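Long-range contacts in tetraacyldisaccharide 4'-kinase (Aquifex aeolicus, PDB 4EHX), which transfers the gamma-phosphate of ATP to the 4'-position of a tetraacyldisaccharide 1-phosphate, forming lipid IVA in lipid A biosynthesis: residues V36-V41 with E133-D138; F202-E207 with V298-E303; E228-S233 with V252-S257. All blocks are in the same frame, centred on the assembly; numbering follows the deposited sequence.

Interaction 1: residues V36-V41 with E133-D138; sequences VPVISV and EVFILD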
loop_
_atom_site.group_PDB
_atom_site.type_symbol
_atom_site.label_atom_id
_atom_site.label_comp_id
_atom_site.label_asym_id
_atom_site.label_seq_id
_atom_site.Cartn_x
_atom_site.Cartn_y
_atom_site.Cartn_z
ATOM N N VAL A 36 -9.789 20.158 -3.692
ATOM C CA VAL A 36 -10.399 19.412 -2.593
ATOM C C VAL A 36 -9.270 18.894 -1.705
ATOM O O VAL A 36 -8.125 18.910 -2.115
ATOM C CB VAL A 36 -11.281 18.222 -3.084
ATOM C CG1 VAL A 36 -12.446 18.721 -3.926
ATOM C CG2 VAL A 36 -10.446 17.195 -3.866
ATOM N N PRO A 37 -9.597 18.426 -0.495
ATOM C CA PRO A 37 -8.575 17.902 0.420
ATOM C C PRO A 37 -7.806 16.687 -0.125
ATOM O O PRO A 37 -8.356 15.837 -0.850
ATOM C CB PRO A 37 -9.379 17.521 1.669
ATOM C CG PRO A 37 -10.604 18.394 1.609
ATOM C CD PRO A 37 -10.929 18.477 0.139
ATOM N N VAL A 38 -6.511 16.668 0.195
ATOM C CA VAL A 38 -5.597 15.620 -0.210
ATOM C C VAL A 38 -4.878 15.095 1.029
ATOM O O VAL A 38 -4.244 15.851 1.778
ATOM C CB VAL A 38 -4.543 16.149 -1.213
ATOM C CG1 VAL A 38 -3.535 15.051 -1.549
ATOM C CG2 VAL A 38 -5.246 16.658 -2.481
ATOM N N ILE A 39 -5.002 13.795 1.251
ATOM C CA ILE A 39 -4.288 13.133 2.321
ATOM C C ILE A 39 -3.260 12.235 1.654
ATOM O O ILE A 39 -3.601 11.472 0.768
ATOM C CB ILE A 39 -5.230 12.252 3.138
ATOM C CG1 ILE A 39 -6.379 13.091 3.720
ATOM C CG2 ILE A 39 -4.448 11.518 4.252
ATOM C CD1 ILE A 39 -7.556 12.236 4.258
ATOM N N SER A 40 -2.002 12.317 2.070
ATOM C CA SER A 40 -1.000 11.431 1.507
ATOM C C SER A 40 -0.669 10.327 2.496
ATOM O O SER A 40 -0.538 10.570 3.692
ATOM C CB SER A 40 0.276 12.202 1.137
ATOM O OG SER A 40 1.242 11.316 0.597
ATOM N N VAL A 41 -0.548 9.108 1.981
ATOM C CA VAL A 41 -0.022 7.991 2.744
ATOM C C VAL A 41 1.288 7.599 2.100
ATOM O O VAL A 41 1.374 7.420 0.876
ATOM C CB VAL A 41 -1.006 6.782 2.772
ATOM C CG1 VAL A 41 -0.369 5.601 3.549
ATOM C CG2 VAL A 41 -2.324 7.215 3.407
ATOM N N GLU A 133 -14.780 13.933 -3.208
ATOM C CA GLU A 133 -14.706 14.924 -2.143
ATOM C C GLU A 133 -13.340 14.958 -1.463
ATOM O O GLU A 133 -13.013 15.920 -0.788
ATOM C CB GLU A 133 -15.784 14.639 -1.109
ATOM C CG GLU A 133 -17.160 14.907 -1.666
ATOM C CD GLU A 133 -18.262 14.420 -0.756
ATOM O OE1 GLU A 133 -18.244 13.236 -0.377
ATOM O OE2 GLU A 133 -19.137 15.235 -0.420
ATOM N N VAL A 134 -12.561 13.892 -1.615
ATOM C CA VAL A 134 -11.236 13.829 -0.989
ATOM C C VAL A 134 -10.356 12.866 -1.768
ATOM O O VAL A 134 -10.850 11.872 -2.314
ATOM C CB VAL A 134 -11.332 13.395 0.507
ATOM C CG1 VAL A 134 -12.056 12.026 0.643
ATOM C CG2 VAL A 134 -9.942 13.365 1.162
ATOM N N PHE A 135 -9.062 13.173 -1.861
ATOM C CA PHE A 135 -8.097 12.270 -2.472
ATOM C C PHE A 135 -7.172 11.658 -1.440
ATOM O O PHE A 135 -6.783 12.308 -0.470
ATOM C CB PHE A 135 -7.208 13.006 -3.474
ATOM C CG PHE A 135 -7.930 13.458 -4.685
ATOM C CD1 PHE A 135 -8.304 12.542 -5.658
ATOM C CD2 PHE A 135 -8.216 14.807 -4.872
ATOM C CE1 PHE A 135 -8.970 12.961 -6.811
ATOM C CE2 PHE A 135 -8.880 15.235 -6.016
ATOM C CZ PHE A 135 -9.253 14.306 -6.988
ATOM N N ILE A 136 -6.817 10.396 -1.657
ATOM C CA ILE A 136 -5.764 9.778 -0.866
ATOM C C ILE A 136 -4.637 9.440 -1.840
ATOM O O ILE A 136 -4.868 8.783 -2.860
ATOM C CB ILE A 136 -6.244 8.475 -0.186
ATOM C CG1 ILE A 136 -7.338 8.760 0.861
ATOM C CG2 ILE A 136 -5.071 7.729 0.442
ATOM C CD1 ILE A 136 -8.095 7.482 1.282
ATOM N N LEU A 137 -3.423 9.886 -1.539
ATOM C CA LEU A 137 -2.302 9.476 -2.367
ATOM C C LEU A 137 -1.807 8.180 -1.754
ATOM O O LEU A 137 -1.435 8.133 -0.572
ATOM C CB LEU A 137 -1.157 10.505 -2.335
ATOM C CG LEU A 137 -1.518 11.988 -2.479
ATOM C CD1 LEU A 137 -0.227 12.838 -2.615
ATOM C CD2 LEU A 137 -2.418 12.214 -3.697
ATOM N N ASP A 138 -1.815 7.108 -2.526
ATOM C CA ASP A 138 -1.169 5.928 -2.006
ATOM C C ASP A 138 0.299 6.076 -2.430
ATOM O O ASP A 138 0.626 6.294 -3.600
ATOM C CB ASP A 138 -1.844 4.622 -2.445
ATOM C CG ASP A 138 -1.573 4.281 -3.875
ATOM O OD1 ASP A 138 -1.182 5.197 -4.612
ATOM O OD2 ASP A 138 -1.763 3.107 -4.270
#
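Phe135 and Ile39 open a ladder of four backbone hydrogen bonds between two parallel strands: Phe135 N donates to Pro37 O, and Ile39 N donates to Phe135 O at 2.9 Å and almost straight. The alternation continues as Leu137 N binds Ile39 O at 2.8 Å and Val41 N binds Leu137 O. Ile39 O also receives a CA-H...O contact from Ile136 CA, at 3.2 Å.

On the side of the sheet that carries Val38, Ser40, Phe135 and Leu137, Leu137 spreads its two methyls over two neighbours. Its CG, anti to the carbonyl carbon (chi1 -45°), is set beside Val38 CG1, which Leu137 CD2 meets at 3.7 Å; CD1 lies 3.8 Å from Ser40 CB. Ahead of the strand, Val36 crosses Phe135 at about a right angle, its CG2 tight against ring atom CE2 at 3.3 Å; Leu127 of helix 119-130 touches both residues.

On the opposite side the contacts between the strands are aliphatic. Ile39 CD1 reaches back to Val134 CG2 at 4.1 Å, while Val41 and Ile136 lie side by side, pointing the same way, with their CG2 methyls in contact. Helix 51-61 packs on Ile39 and Val41, and its Lys51 belongs to the predicted ATP-binding P-loop.

This pair is part of the parallel core of the P-loop kinase fold: strand 38-43 leads into the nucleotide loop, and strand 134-138 ends at Asp138, whose OD2 is hydrogen-bonded to Ser71 OG. Four backbone bonds across the strands, Val38 and Ser40 bonded on their other edge to Asp149, Leu150 and Ile152, and mostly apolar side chains on both faces are consistent with a buried, well-ordered base for that loop.

Interaction 2: residues F202-E207 with V298-E303; sequences FKMFRE and VKLERE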
loop_
_atom_site.group_PDB
_atom_site.type_symbol
_atom_site.label_atom_id
_atom_site.label_comp_id
_atom_site.label_asym_id
_atom_site.label_seq_id
_atom_site.Cartn_x
_atom_site.Cartn_y
_atom_site.Cartn_z
ATOM N N PHE A 202 0.721 7.496 15.951
ATOM C CA PHE A 202 -0.279 6.434 16.092
ATOM C C PHE A 202 0.314 5.059 15.834
ATOM O O PHE A 202 0.774 4.770 14.731
ATOM C CB PHE A 202 -1.403 6.648 15.079
ATOM C CG PHE A 202 -2.008 8.012 15.144
ATOM C CD1 PHE A 202 -1.464 9.053 14.410
ATOM C CD2 PHE A 202 -3.090 8.264 15.977
ATOM C CE1 PHE A 202 -2.011 10.324 14.481
ATOM C CE2 PHE A 202 -3.638 9.530 16.060
ATOM C CZ PHE A 202 -3.096 10.560 15.310
ATOM N N LYS A 203 0.280 4.202 16.839
ATOM C CA LYS A 203 0.781 2.849 16.669
ATOM C C LYS A 203 -0.211 2.023 15.879
ATOM O O LYS A 203 -1.421 2.078 16.126
ATOM C CB LYS A 203 1.002 2.199 18.032
ATOM C CG LYS A 203 2.213 2.727 18.790
ATOM C CD LYS A 203 2.308 1.976 20.115
ATOM C CE LYS A 203 3.592 2.257 20.857
ATOM N NZ LYS A 203 3.615 1.387 22.069
ATOM N N MET A 204 0.305 1.233 14.947
ATOM C CA MET A 204 -0.547 0.427 14.085
ATOM C C MET A 204 -0.237 -1.049 14.239
ATOM O O MET A 204 0.919 -1.462 14.127
ATOM C CB MET A 204 -0.345 0.840 12.626
ATOM C CG MET A 204 -1.074 -0.062 11.634
ATOM S SD MET A 204 -0.892 0.545 9.931
ATOM C CE MET A 204 -0.248 -0.926 9.125
ATOM N N PHE A 205 -1.281 -1.826 14.500
ATOM C CA PHE A 205 -1.181 -3.274 14.661
ATOM C C PHE A 205 -1.995 -3.853 13.528
ATOM O O PHE A 205 -2.979 -3.251 13.116
ATOM C CB PHE A 205 -1.796 -3.723 15.998
ATOM C CG PHE A 205 -1.038 -3.253 17.218
ATOM C CD1 PHE A 205 -1.147 -1.941 17.658
ATOM C CD2 PHE A 205 -0.248 -4.134 17.942
ATOM C CE1 PHE A 205 -0.458 -1.510 18.792
ATOM C CE2 PHE A 205 0.436 -3.711 19.080
ATOM C CZ PHE A 205 0.336 -2.399 19.500
ATOM N N ARG A 206 -1.585 -5.003 13.004
ATOM C CA ARG A 206 -2.427 -5.709 12.050
ATOM C C ARG A 206 -2.720 -7.075 12.604
ATOM O O ARG A 206 -1.816 -7.778 13.043
ATOM C CB ARG A 206 -1.760 -5.805 10.670
ATOM C CG ARG A 206 -1.829 -4.504 9.892
ATOM C CD ARG A 206 -1.461 -4.696 8.434
ATOM N NE ARG A 206 -0.080 -5.115 8.269
ATOM C CZ ARG A 206 0.503 -5.318 7.092
ATOM N NH1 ARG A 206 -0.180 -5.143 5.971
ATOM N NH2 ARG A 206 1.770 -5.700 7.039
ATOM N N GLU A 207 -3.992 -7.436 12.605
ATOM C CA GLU A 207 -4.431 -8.674 13.208
ATOM C C GLU A 207 -5.305 -9.470 12.236
ATOM O O GLU A 207 -6.106 -8.899 11.497
ATOM C CB GLU A 207 -5.157 -8.373 14.530
ATOM C CG GLU A 207 -4.212 -7.719 15.556
ATOM C CD GLU A 207 -4.899 -7.207 16.819
ATOM O OE1 GLU A 207 -6.115 -7.436 17.005
ATOM O OE2 GLU A 207 -4.198 -6.567 17.631
ATOM N N VAL A 298 -6.471 -3.414 10.281
ATOM C CA VAL A 298 -5.627 -2.485 11.013
ATOM C C VAL A 298 -6.302 -2.130 12.321
ATOM O O VAL A 298 -7.499 -1.848 12.362
ATOM C CB VAL A 298 -5.367 -1.170 10.227
ATOM C CG1 VAL A 298 -4.942 -0.050 11.183
ATOM C CG2 VAL A 298 -4.326 -1.388 9.137
ATOM N N LYS A 299 -5.529 -2.152 13.394
ATOM C CA LYS A 299 -5.993 -1.643 14.666
ATOM C C LYS A 299 -5.054 -0.506 14.998
ATOM O O LYS A 299 -3.848 -0.719 15.130
ATOM C CB LYS A 299 -5.887 -2.713 15.745
ATOM C CG LYS A 299 -6.542 -4.041 15.366
ATOM C CD LYS A 299 -8.047 -3.912 15.353
ATOM C CE LYS A 299 -8.714 -5.285 15.136
ATOM N NZ LYS A 299 -10.195 -5.158 15.080
ATOM N N LEU A 300 -5.602 0.692 15.134
ATOM C CA LEU A 300 -4.775 1.875 15.362
ATOM C C LEU A 300 -5.031 2.480 16.732
ATOM O O LEU A 300 -6.170 2.757 17.076
ATOM C CB LEU A 300 -5.093 2.926 14.301
ATOM C CG LEU A 300 -4.057 4.043 14.121
ATOM C CD1 LEU A 300 -2.899 3.513 13.318
ATOM C CD2 LEU A 300 -4.672 5.230 13.406
ATOM N N GLU A 301 -3.976 2.725 17.502
ATOM C CA GLU A 301 -4.128 3.403 18.784
ATOM C C GLU A 301 -4.530 4.876 18.601
ATOM O O GLU A 301 -4.103 5.522 17.645
ATOM C CB GLU A 301 -2.839 3.309 19.605
ATOM C CG GLU A 301 -2.502 1.913 20.066
ATOM C CD GLU A 301 -1.394 1.896 21.107
ATOM O OE1 GLU A 301 -0.903 2.986 21.479
ATOM O OE2 GLU A 301 -1.019 0.793 21.552
ATOM N N ARG A 302 -5.354 5.388 19.512
ATOM C CA ARG A 302 -5.768 6.806 19.509
ATOM C C ARG A 302 -6.479 7.165 18.212
ATOM O O ARG A 302 -6.324 8.261 17.686
ATOM C CB ARG A 302 -4.566 7.732 19.698
ATOM C CG ARG A 302 -3.648 7.360 20.849
ATOM C CD ARG A 302 -2.327 8.130 20.775
ATOM N NE ARG A 302 -2.466 9.526 21.190
ATOM C CZ ARG A 302 -2.178 10.575 20.423
ATOM N NH1 ARG A 302 -1.728 10.401 19.188
ATOM N NH2 ARG A 302 -2.338 11.804 20.897
ATOM N N GLU A 303 -7.233 6.211 17.680
ATOM C CA GLU A 303 -7.942 6.393 16.420
ATOM C C GLU A 303 -8.773 7.693 16.360
ATOM O O GLU A 303 -8.812 8.383 15.328
ATOM C CB GLU A 303 -8.805 5.152 16.193
ATOM C CG GLU A 303 -9.960 5.300 15.270
ATOM C CD GLU A 303 -10.577 3.950 15.007
ATOM O OE1 GLU A 303 -10.014 3.203 14.180
ATOM O OE2 GLU A 303 -11.589 3.625 15.656
HETATM O O HOH W 1 -0.094 5.383 19.476
HETATM O O HOH W 2 1.610 3.700 23.010
#
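Lys203 and Glu301 lie side by side and point the same way, the aliphatic part of the lysine beside the carboxylate and Lys203 CD 3.6 Å from Glu301 OE1. One water accepts from Lys203 N and donates to Glu301 OE1, and a second donates to the same oxygen while taking a weak bond from Lys203 NZ; that ammonium has its salt bridge with Glu194. The other carboxylate oxygen, Glu301 OE2, approaches Phe205 CE1 to 3.6 Å, the carboxylate and ring planes only 21° apart.

Phe202 meets the turn after the second strand. Glu301 O lies in the plane of the ring at its edge, 3.4 Å from Phe202 CD2, whereas Arg302 NH1, weakly hydrogen-bonded to Thr201 O, sits over one face, 3.8 Å from Phe202 CE2. Phe202 and Arg302 cross at about a right angle, with ring and guanidinium planes 33° apart.

Strands 201-212 and 291-300 pair antiparallel here, running between the P-loop core and the part that holds strands 229-233 and 252-257. Phe205 and Lys299 form a hydrogen-bonded pair, with Lys299 N to Phe205 O at 2.8 Å and Phe205 N to Lys299 O, and Glu301 N extends the ladder to Lys203 O. A type II turn from Leu300 to Glu303 then delivers the chain to helix 303-312, with Arg302 at its N-cap position.

On the face bearing Met204, Arg206, Val298 and Leu300, Met204 crosses Val298 at about a right angle; with CG anti to the backbone N (chi1 173°), it lays CG against Val298 CG1 at 3.9 Å. Met204 CB meets Leu300 CD1 at 3.8 Å. Helix 51-61, whose first residues belong to the predicted ATP site, lies against this face, its Ser53 OG hydrogen-bonded to Arg206 NH1.

Interaction 3: residues E228-S233 with V252-S257; sequences EVIAFS and VKEFMS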
loop_
_atom_site.group_PDB
_atom_site.type_symbol
_atom_site.label_atom_id
_atom_site.label_comp_id
_atom_site.label_asym_id
_atom_site.label_seq_id
_atom_site.Cartn_x
_atom_site.Cartn_y
_atom_site.Cartn_z
ATOM N N GLU A 228 -7.090 -29.304 5.259
ATOM C CA GLU A 228 -5.717 -28.911 4.956
ATOM C C GLU A 228 -5.745 -28.152 3.632
ATOM O O GLU A 228 -6.569 -28.443 2.766
ATOM C CB GLU A 228 -4.803 -30.131 4.841
ATOM C CG GLU A 228 -4.626 -30.907 6.137
ATOM C CD GLU A 228 -3.706 -32.110 5.987
ATOM O OE1 GLU A 228 -3.525 -32.595 4.848
ATOM O OE2 GLU A 228 -3.162 -32.572 7.011
ATOM N N VAL A 229 -4.863 -27.175 3.470
ATOM C CA VAL A 229 -4.883 -26.370 2.256
ATOM C C VAL A 229 -3.621 -26.551 1.435
ATOM O O VAL A 229 -2.596 -27.019 1.931
ATOM C CB VAL A 229 -5.038 -24.877 2.574
ATOM C CG1 VAL A 229 -6.304 -24.635 3.377
ATOM C CG2 VAL A 229 -3.809 -24.377 3.320
ATOM N N ILE A 230 -3.708 -26.174 0.167
ATOM C CA ILE A 230 -2.538 -26.065 -0.685
ATOM C C ILE A 230 -2.235 -24.577 -0.817
ATOM O O ILE A 230 -3.080 -23.807 -1.261
ATOM C CB ILE A 230 -2.806 -26.663 -2.073
ATOM C CG1 ILE A 230 -3.099 -28.162 -1.954
ATOM C CG2 ILE A 230 -1.624 -26.423 -2.988
ATOM C CD1 ILE A 230 -3.691 -28.773 -3.204
ATOM N N ALA A 231 -1.042 -24.169 -0.409
ATOM C CA ALA A 231 -0.672 -22.761 -0.472
ATOM C C ALA A 231 0.352 -22.515 -1.570
ATOM O O ALA A 231 1.141 -23.403 -1.917
ATOM C CB ALA A 231 -0.137 -22.286 0.871
ATOM N N PHE A 232 0.339 -21.301 -2.111
ATOM C CA PHE A 232 1.272 -20.932 -3.162
ATOM C C PHE A 232 1.480 -19.423 -3.255
ATOM O O PHE A 232 0.630 -18.629 -2.845
ATOM C CB PHE A 232 0.860 -21.531 -4.511
ATOM C CG PHE A 232 -0.407 -20.954 -5.089
ATOM C CD1 PHE A 232 -0.371 -19.800 -5.860
ATOM C CD2 PHE A 232 -1.626 -21.586 -4.891
ATOM C CE1 PHE A 232 -1.526 -19.272 -6.404
ATOM C CE2 PHE A 232 -2.793 -21.064 -5.434
ATOM C CZ PHE A 232 -2.742 -19.910 -6.193
ATOM N N SER A 233 2.633 -19.037 -3.780
ATOM C CA SER A 233 3.002 -17.634 -3.841
ATOM C C SER A 233 3.720 -17.340 -5.145
ATOM O O SER A 233 4.538 -18.135 -5.611
ATOM C CB SER A 233 3.889 -17.261 -2.652
ATOM O OG SER A 233 4.076 -15.860 -2.595
ATOM N N VAL A 252 -1.012 -26.667 6.238
ATOM C CA VAL A 252 -0.673 -26.641 4.820
ATOM C C VAL A 252 -0.076 -27.975 4.387
ATOM O O VAL A 252 1.036 -28.325 4.788
ATOM C CB VAL A 252 0.333 -25.508 4.508
ATOM C CG1 VAL A 252 0.753 -25.545 3.045
ATOM C CG2 VAL A 252 -0.259 -24.144 4.876
ATOM N N LYS A 253 -0.819 -28.711 3.564
ATOM C CA LYS A 253 -0.394 -30.028 3.104
ATOM C C LYS A 253 0.671 -29.907 2.022
ATOM O O LYS A 253 1.346 -30.881 1.691
ATOM C CB LYS A 253 -1.588 -30.812 2.552
ATOM C CG LYS A 253 -2.012 -30.359 1.160
ATOM C CD LYS A 253 -3.028 -31.298 0.527
ATOM C CE LYS A 253 -4.365 -31.241 1.244
ATOM N NZ LYS A 253 -5.436 -31.939 0.477
ATOM N N GLU A 254 0.825 -28.707 1.472
ATOM C CA GLU A 254 1.701 -28.518 0.322
ATOM C C GLU A 254 1.943 -27.025 0.111
ATOM O O GLU A 254 1.076 -26.202 0.409
ATOM C CB GLU A 254 1.114 -29.253 -0.880
ATOM C CG GLU A 254 1.881 -29.083 -2.173
ATOM C CD GLU A 254 1.204 -29.803 -3.323
ATOM O OE1 GLU A 254 1.701 -29.711 -4.465
ATOM O OE2 GLU A 254 0.169 -30.463 -3.078
ATOM N N PHE A 255 3.122 -26.684 -0.402
ATOM C CA PHE A 255 3.443 -25.296 -0.729
ATOM C C PHE A 255 4.079 -25.308 -2.114
ATOM O O PHE A 255 4.866 -26.200 -2.435
ATOM C CB PHE A 255 4.375 -24.599 0.271
ATOM C CG PHE A 255 4.325 -23.091 0.200
ATOM C CD1 PHE A 255 5.055 -22.398 -0.754
ATOM C CD2 PHE A 255 3.543 -22.367 1.092
ATOM C CE1 PHE A 255 5.006 -21.008 -0.821
ATOM C CE2 PHE A 255 3.490 -20.978 1.032
ATOM C CZ PHE A 255 4.223 -20.300 0.075
ATOM N N MET A 256 3.728 -24.321 -2.930
ATOM C CA MET A 256 4.293 -24.180 -4.266
ATOM C C MET A 256 4.806 -22.752 -4.461
ATOM O O MET A 256 4.095 -21.789 -4.167
ATOM C CB MET A 256 3.237 -24.505 -5.328
ATOM C CG MET A 256 2.437 -25.784 -5.055
ATOM S SD MET A 256 0.927 -25.928 -6.043
ATOM C CE MET A 256 1.590 -25.907 -7.704
ATOM N N SER A 257 6.038 -22.620 -4.946
ATOM C CA SER A 257 6.597 -21.311 -5.283
ATOM C C SER A 257 6.673 -21.110 -6.797
ATOM O O SER A 257 7.206 -21.954 -7.516
ATOM C CB SER A 257 7.984 -21.135 -4.661
ATOM O OG SER A 257 7.894 -20.854 -3.275
#
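Phe255 carries CG anti to its backbone N (chi1 -160°), which swings the ring back toward the neighbouring strand, where Ala231 CB touches CD2 at 3.7 Å. Ala231 O stands 3.8 Å above the ring plane, offset toward the rim. In Phe232, CG instead lies between the backbone N and the carbonyl carbon (chi1 68°); the ring leads away from this contact to meet Phe267, leaving CB to pack on Met256 CB at 3.9 Å.

Strands 229-233 and 252-257 run parallel, joined through helix 237-248 in a beta-alpha-beta crossover. That helix lies on the Ala231 and Phe255 side, with Leu245 touching the alanine and Arg242 the ring. Met256 N donates to Ala231 O at 2.9 Å, and Ser233 N donates to Met256 O.

At the start of the pair the chain turns a corner at Lys253, whose N binds Val229 O at 2.9 Å. Val229 and Val252 pack their CG2 methyls together on the helix side. On the other side of the sheet, Ile230 CG2 meets Met256 SD at 4.0 Å. Glu228 and Lys253 cross at about a right angle, Glu228 OE1 lying 3.5 Å from Lys253 CB, while the ammonium forms its salt bridge with Glu273.

The three contacts are spread through the chain. Interactions 1 and 2, with centres about 20 Å apart and nearest atoms about 8 Å apart, do not touch but share helix 51-61, and both come close to the predicted ATP site: the side chain of Val41 lies about 4 Å from that of Lys51, and that of Arg206 about 4 Å from Gly50. Interaction 3 stands away from this site, its centre about 38 Å from that of interaction 1 and about 30 Å from that of interaction 2, and on the opposite side of the chain's centre from interaction 1. In sequence it is nested within the loop closed by interaction 2.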